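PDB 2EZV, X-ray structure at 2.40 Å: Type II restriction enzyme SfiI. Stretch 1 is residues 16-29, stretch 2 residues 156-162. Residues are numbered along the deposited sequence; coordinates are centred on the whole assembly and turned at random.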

# COMPACT_ATOMS: atom_id res chain seq x y z
N VAL D 16 -19.14 -15.87 -5.83
CA VAL D 16 -18.29 -14.78 -5.37
C VAL D 16 -17.83 -15.02 -3.94
O VAL D 16 -16.77 -14.53 -3.54
N GLU D 17 -18.63 -15.74 -3.17
CA GLU D 17 -18.23 -16.01 -1.80
C GLU D 17 -17.09 -17.02 -1.88
O GLU D 17 -16.12 -16.94 -1.13
N LYS D 18 -17.21 -17.94 -2.82
CA LYS D 18 -16.19 -18.96 -3.01
C LYS D 18 -14.84 -18.36 -3.40
O LYS D 18 -13.82 -18.75 -2.84
N GLN D 19 -14.82 -17.43 -4.35
CA GLN D 19 -13.54 -16.84 -4.74
C GLN D 19 -13.01 -15.92 -3.65
O GLN D 19 -11.80 -15.72 -3.52
N THR D 20 -13.91 -15.37 -2.84
CA THR D 20 -13.49 -14.51 -1.73
C THR D 20 -12.76 -15.43 -0.74
O THR D 20 -11.66 -15.15 -0.29
N LEU D 21 -13.39 -16.57 -0.45
CA LEU D 21 -12.82 -17.53 0.47
C LEU D 21 -11.48 -18.07 -0.03
O LEU D 21 -10.50 -18.11 0.72
N ARG D 22 -11.45 -18.47 -1.30
CA ARG D 22 -10.23 -19.02 -1.90
C ARG D 22 -9.04 -18.07 -1.74
O ARG D 22 -7.95 -18.50 -1.37
N THR D 23 -9.26 -16.79 -2.03
CA THR D 23 -8.22 -15.77 -1.91
C THR D 23 -7.68 -15.73 -0.48
O THR D 23 -6.46 -15.70 -0.25
N ILE D 24 -8.59 -15.73 0.48
CA ILE D 24 -8.23 -15.70 1.88
C ILE D 24 -7.44 -16.93 2.33
O ILE D 24 -6.56 -16.82 3.18
N VAL D 25 -7.74 -18.10 1.75
CA VAL D 25 -7.03 -19.33 2.10
C VAL D 25 -5.57 -19.29 1.66
O VAL D 25 -4.71 -19.84 2.35
N GLN D 26 -5.30 -18.65 0.52
CA GLN D 26 -3.92 -18.52 0.03
C GLN D 26 -3.14 -17.64 0.98
O GLN D 26 -1.99 -17.91 1.29
N ALA D 27 -3.78 -16.56 1.41
CA ALA D 27 -3.15 -15.61 2.32
C ALA D 27 -2.75 -16.32 3.60
O ALA D 27 -1.60 -16.27 4.01
N LEU D 28 -3.70 -17.01 4.21
CA LEU D 28 -3.41 -17.73 5.44
C LEU D 28 -2.36 -18.80 5.18
O LEU D 28 -1.43 -18.98 5.97
N GLN D 29 -2.47 -19.50 4.06
CA GLN D 29 -1.51 -20.54 3.73
C GLN D 29 -0.09 -19.99 3.67
O GLN D 29 0.81 -20.47 4.36
N THR D 156 -22.20 -7.83 1.45
CA THR D 156 -21.56 -8.28 2.67
C THR D 156 -21.16 -9.73 2.50
O THR D 156 -21.97 -10.56 2.07
N THR D 157 -19.91 -10.05 2.81
CA THR D 157 -19.43 -11.42 2.72
C THR D 157 -18.81 -11.78 4.06
O THR D 157 -17.83 -11.18 4.49
N SER D 158 -19.40 -12.78 4.72
CA SER D 158 -18.96 -13.20 6.04
C SER D 158 -17.99 -14.37 6.08
O SER D 158 -18.26 -15.44 5.53
N ILE D 159 -16.87 -14.16 6.77
CA ILE D 159 -15.84 -15.18 6.88
C ILE D 159 -15.29 -15.36 8.30
O ILE D 159 -15.13 -14.39 9.04
N PHE D 160 -15.00 -16.60 8.66
CA PHE D 160 -14.46 -16.91 9.97
C PHE D 160 -13.18 -17.73 9.93
O PHE D 160 -13.13 -18.79 9.30
N VAL D 161 -12.15 -17.23 10.60
CA VAL D 161 -10.87 -17.92 10.67
C VAL D 161 -10.82 -18.46 12.09
O VAL D 161 -10.81 -17.69 13.05
N HIS D 162 -10.81 -19.78 12.22
CA HIS D 162 -10.83 -20.46 13.51
C HIS D 162 -9.50 -21.14 13.84
O HIS D 162 -9.14 -22.17 13.26

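Helix 16-29 lies across strand 156-162 with its axis 9.4 Å from that of the strand at closest approach, and the two N-to-C directions differ by 42°. No direct hydrogen bond joins the two stretches. What holds them together is a line of apolar side-chain contacts, with water linking them at the Glu-17 end, and the contact buries 332 Å² in all.

The apolar contacts follow from the periodicity of the two elements. On the strand, side chains alternate, so Thr-157, Ile-159 and Val-161 point their CA-to-CB bonds toward the helix, while Thr-156 and Ser-158 point away. On the helix, Thr-20, Ile-24 and Leu-28 point toward the strand; spaced four residues apart, they recur on nearly the same face at successive turns. Ile-159 sits in the middle of the strand's row and has the largest covered area of any residue here. In its m,t rotamer it extends CD1 to the helix, 3.1 Å from CD1 of Ile-24, which is also m,t. This is very tight for two methyl carbons, and the two side chains meet tip to tip at an angle. The same CD1 of Ile-159 lies 3.4 Å from CG2 of Thr-20. Farther along, Leu-28 (m,t) places its CD1 3.8 Å from CG1 of Val-161, whose chi1 is t. Here the backbones are well separated, with the CA atoms of Leu-28 and Val-161 9.1 Å apart, and the longer leucine helps the compact valine span the gap.

At the other end the CA atoms of Glu-17 and Thr-157 are only 6.6 Å apart, and smaller groups suffice. Thr-157, with chi1 m, offers its CG2 methyl to the helix, 3.8 Å from CG2 of Thr-20 and 4.1 Å from CG of Glu-17. Threonine suits such a place because it carries both a methyl and a hydroxyl. Thr-20, also m, uses its methyl in this contact while its OG1 donates a hydrogen bond to O of Val-16 at 2.7 Å, satisfying the hydroxyl on its own helix. Thr-23, also m, is out of reach of the strand, but its OG1 likewise donates to O of Gln-19 at 2.8 Å.

The polar link between the stretches runs through water. The CA-to-CB bond of Glu-17 points sideways, but its extended chain (chi1 m, chi2 t) brings its end nearer the strand, so its aliphatic part touches Thr-157 while its carboxylate reaches solvent molecules. Water 1 lies 3.0 Å from OE1 of Glu-17, to which it can donate, and accepts from N of Ser-158 at 2.9 Å. Water 2 can donate to OE1 of Glu-17 at 2.6 Å or to O of Thr-156 at 2.8 Å, though other acceptors compete for its protons, and is hydrogen-bonded to OG1 of Thr-157 at 2.9 Å. A carboxylate is well suited to this role, since one oxygen can accept from both waters, which in turn lie within reach of the strand's backbone.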

# COMPACT_ATOMS: atom_id res chain seq x y z
CB VAL D 16 -18.99 -13.39 -5.44
CG1 VAL D 16 -20.11 -13.41 -6.45
CG2 VAL D 16 -19.45 -12.97 -4.08
CB GLU D 17 -19.40 -16.56 -0.97
CG GLU D 17 -20.34 -15.46 -0.47
CD GLU D 17 -21.54 -15.98 0.32
OE1 GLU D 17 -22.28 -15.15 0.89
OE2 GLU D 17 -21.75 -17.21 0.38
CB LYS D 18 -16.64 -19.96 -4.07
CG LYS D 18 -15.82 -21.24 -4.10
CD LYS D 18 -16.31 -22.13 -5.21
CE LYS D 18 -15.65 -23.49 -5.20
NZ LYS D 18 -16.10 -24.34 -6.35
CB GLN D 19 -13.63 -16.12 -6.10
CG GLN D 19 -14.33 -14.77 -6.12
CD GLN D 19 -14.27 -14.11 -7.51
OE1 GLN D 19 -14.76 -14.67 -8.48
NE2 GLN D 19 -13.66 -12.94 -7.58
CB THR D 20 -14.69 -13.87 -1.02
OG1 THR D 20 -15.30 -12.93 -1.90
CG2 THR D 20 -14.26 -13.17 0.26
CB LEU D 21 -13.81 -18.68 0.69
CG LEU D 21 -13.61 -19.66 1.85
CD1 LEU D 21 -13.17 -20.99 1.30
CD2 LEU D 21 -12.62 -19.13 2.85
CB ARG D 22 -10.44 -19.31 -3.39
CG ARG D 22 -9.25 -19.99 -4.03
CD ARG D 22 -8.95 -21.33 -3.34
NE ARG D 22 -7.74 -21.97 -3.83
CZ ARG D 22 -6.50 -21.56 -3.55
NH1 ARG D 22 -6.32 -20.49 -2.77
NH2 ARG D 22 -5.45 -22.21 -4.03
CB THR D 23 -8.79 -14.38 -2.27
OG1 THR D 23 -9.35 -14.42 -3.58
CG2 THR D 23 -7.70 -13.33 -2.23
CB ILE D 24 -9.50 -15.52 2.76
CG1 ILE D 24 -10.05 -14.11 2.52
CG2 ILE D 24 -9.17 -15.73 4.23
CD1 ILE D 24 -11.36 -13.81 3.22
CB VAL D 25 -7.69 -20.59 1.49
CG1 VAL D 25 -6.81 -21.83 1.74
CG2 VAL D 25 -9.05 -20.81 2.10
CB GLN D 26 -3.86 -17.85 -1.34
CG GLN D 26 -4.07 -18.77 -2.50
CD GLN D 26 -2.94 -19.75 -2.72
OE1 GLN D 26 -3.18 -20.87 -3.14
NE2 GLN D 26 -1.71 -19.34 -2.46
CB ALA D 27 -4.12 -14.47 2.63
CB LEU D 28 -4.70 -18.34 5.99
CG LEU D 28 -5.67 -17.26 6.49
CD1 LEU D 28 -7.09 -17.82 6.61
CD2 LEU D 28 -5.17 -16.71 7.82
CB GLN D 29 -1.84 -21.19 2.39
CG GLN D 29 -0.75 -22.14 1.90
CD GLN D 29 -0.52 -23.31 2.85
OE1 GLN D 29 0.59 -23.85 2.93
NE2 GLN D 29 -1.57 -23.72 3.56
CB THR D 156 -22.56 -8.15 3.86
OG1 THR D 156 -22.25 -6.96 4.61
CG2 THR D 156 -22.52 -9.36 4.77
CB THR D 157 -18.38 -11.59 1.60
OG1 THR D 157 -19.01 -11.37 0.33
CG2 THR D 157 -17.79 -13.01 1.61
CB SER D 158 -20.17 -13.53 6.90
OG SER D 158 -21.05 -12.42 6.95
CB ILE D 159 -14.70 -14.86 5.91
CG1 ILE D 159 -15.27 -14.83 4.49
CG2 ILE D 159 -13.57 -15.90 6.03
CD1 ILE D 159 -14.37 -14.23 3.48
CB PHE D 160 -15.50 -17.65 10.82
CG PHE D 160 -16.66 -16.79 11.22
CD1 PHE D 160 -17.67 -16.49 10.32
CD2 PHE D 160 -16.73 -16.26 12.50
CE1 PHE D 160 -18.73 -15.68 10.69
CE2 PHE D 160 -17.78 -15.44 12.88
CZ PHE D 160 -18.79 -15.15 11.97
CB VAL D 161 -9.71 -16.95 10.41
CG1 VAL D 161 -8.44 -17.69 10.20
CG2 VAL D 161 -10.02 -16.10 9.20
CB HIS D 162 -11.98 -21.48 13.47
CG HIS D 162 -12.15 -22.26 14.74
ND1 HIS D 162 -11.27 -23.23 15.14
CD2 HIS D 162 -13.14 -22.24 15.66
CE1 HIS D 162 -11.71 -23.79 16.25
NE2 HIS D 162 -12.84 -23.20 16.59
O HOH W 1 -21.85 -13.67 3.52
O HOH W 2 -21.58 -12.74 0.32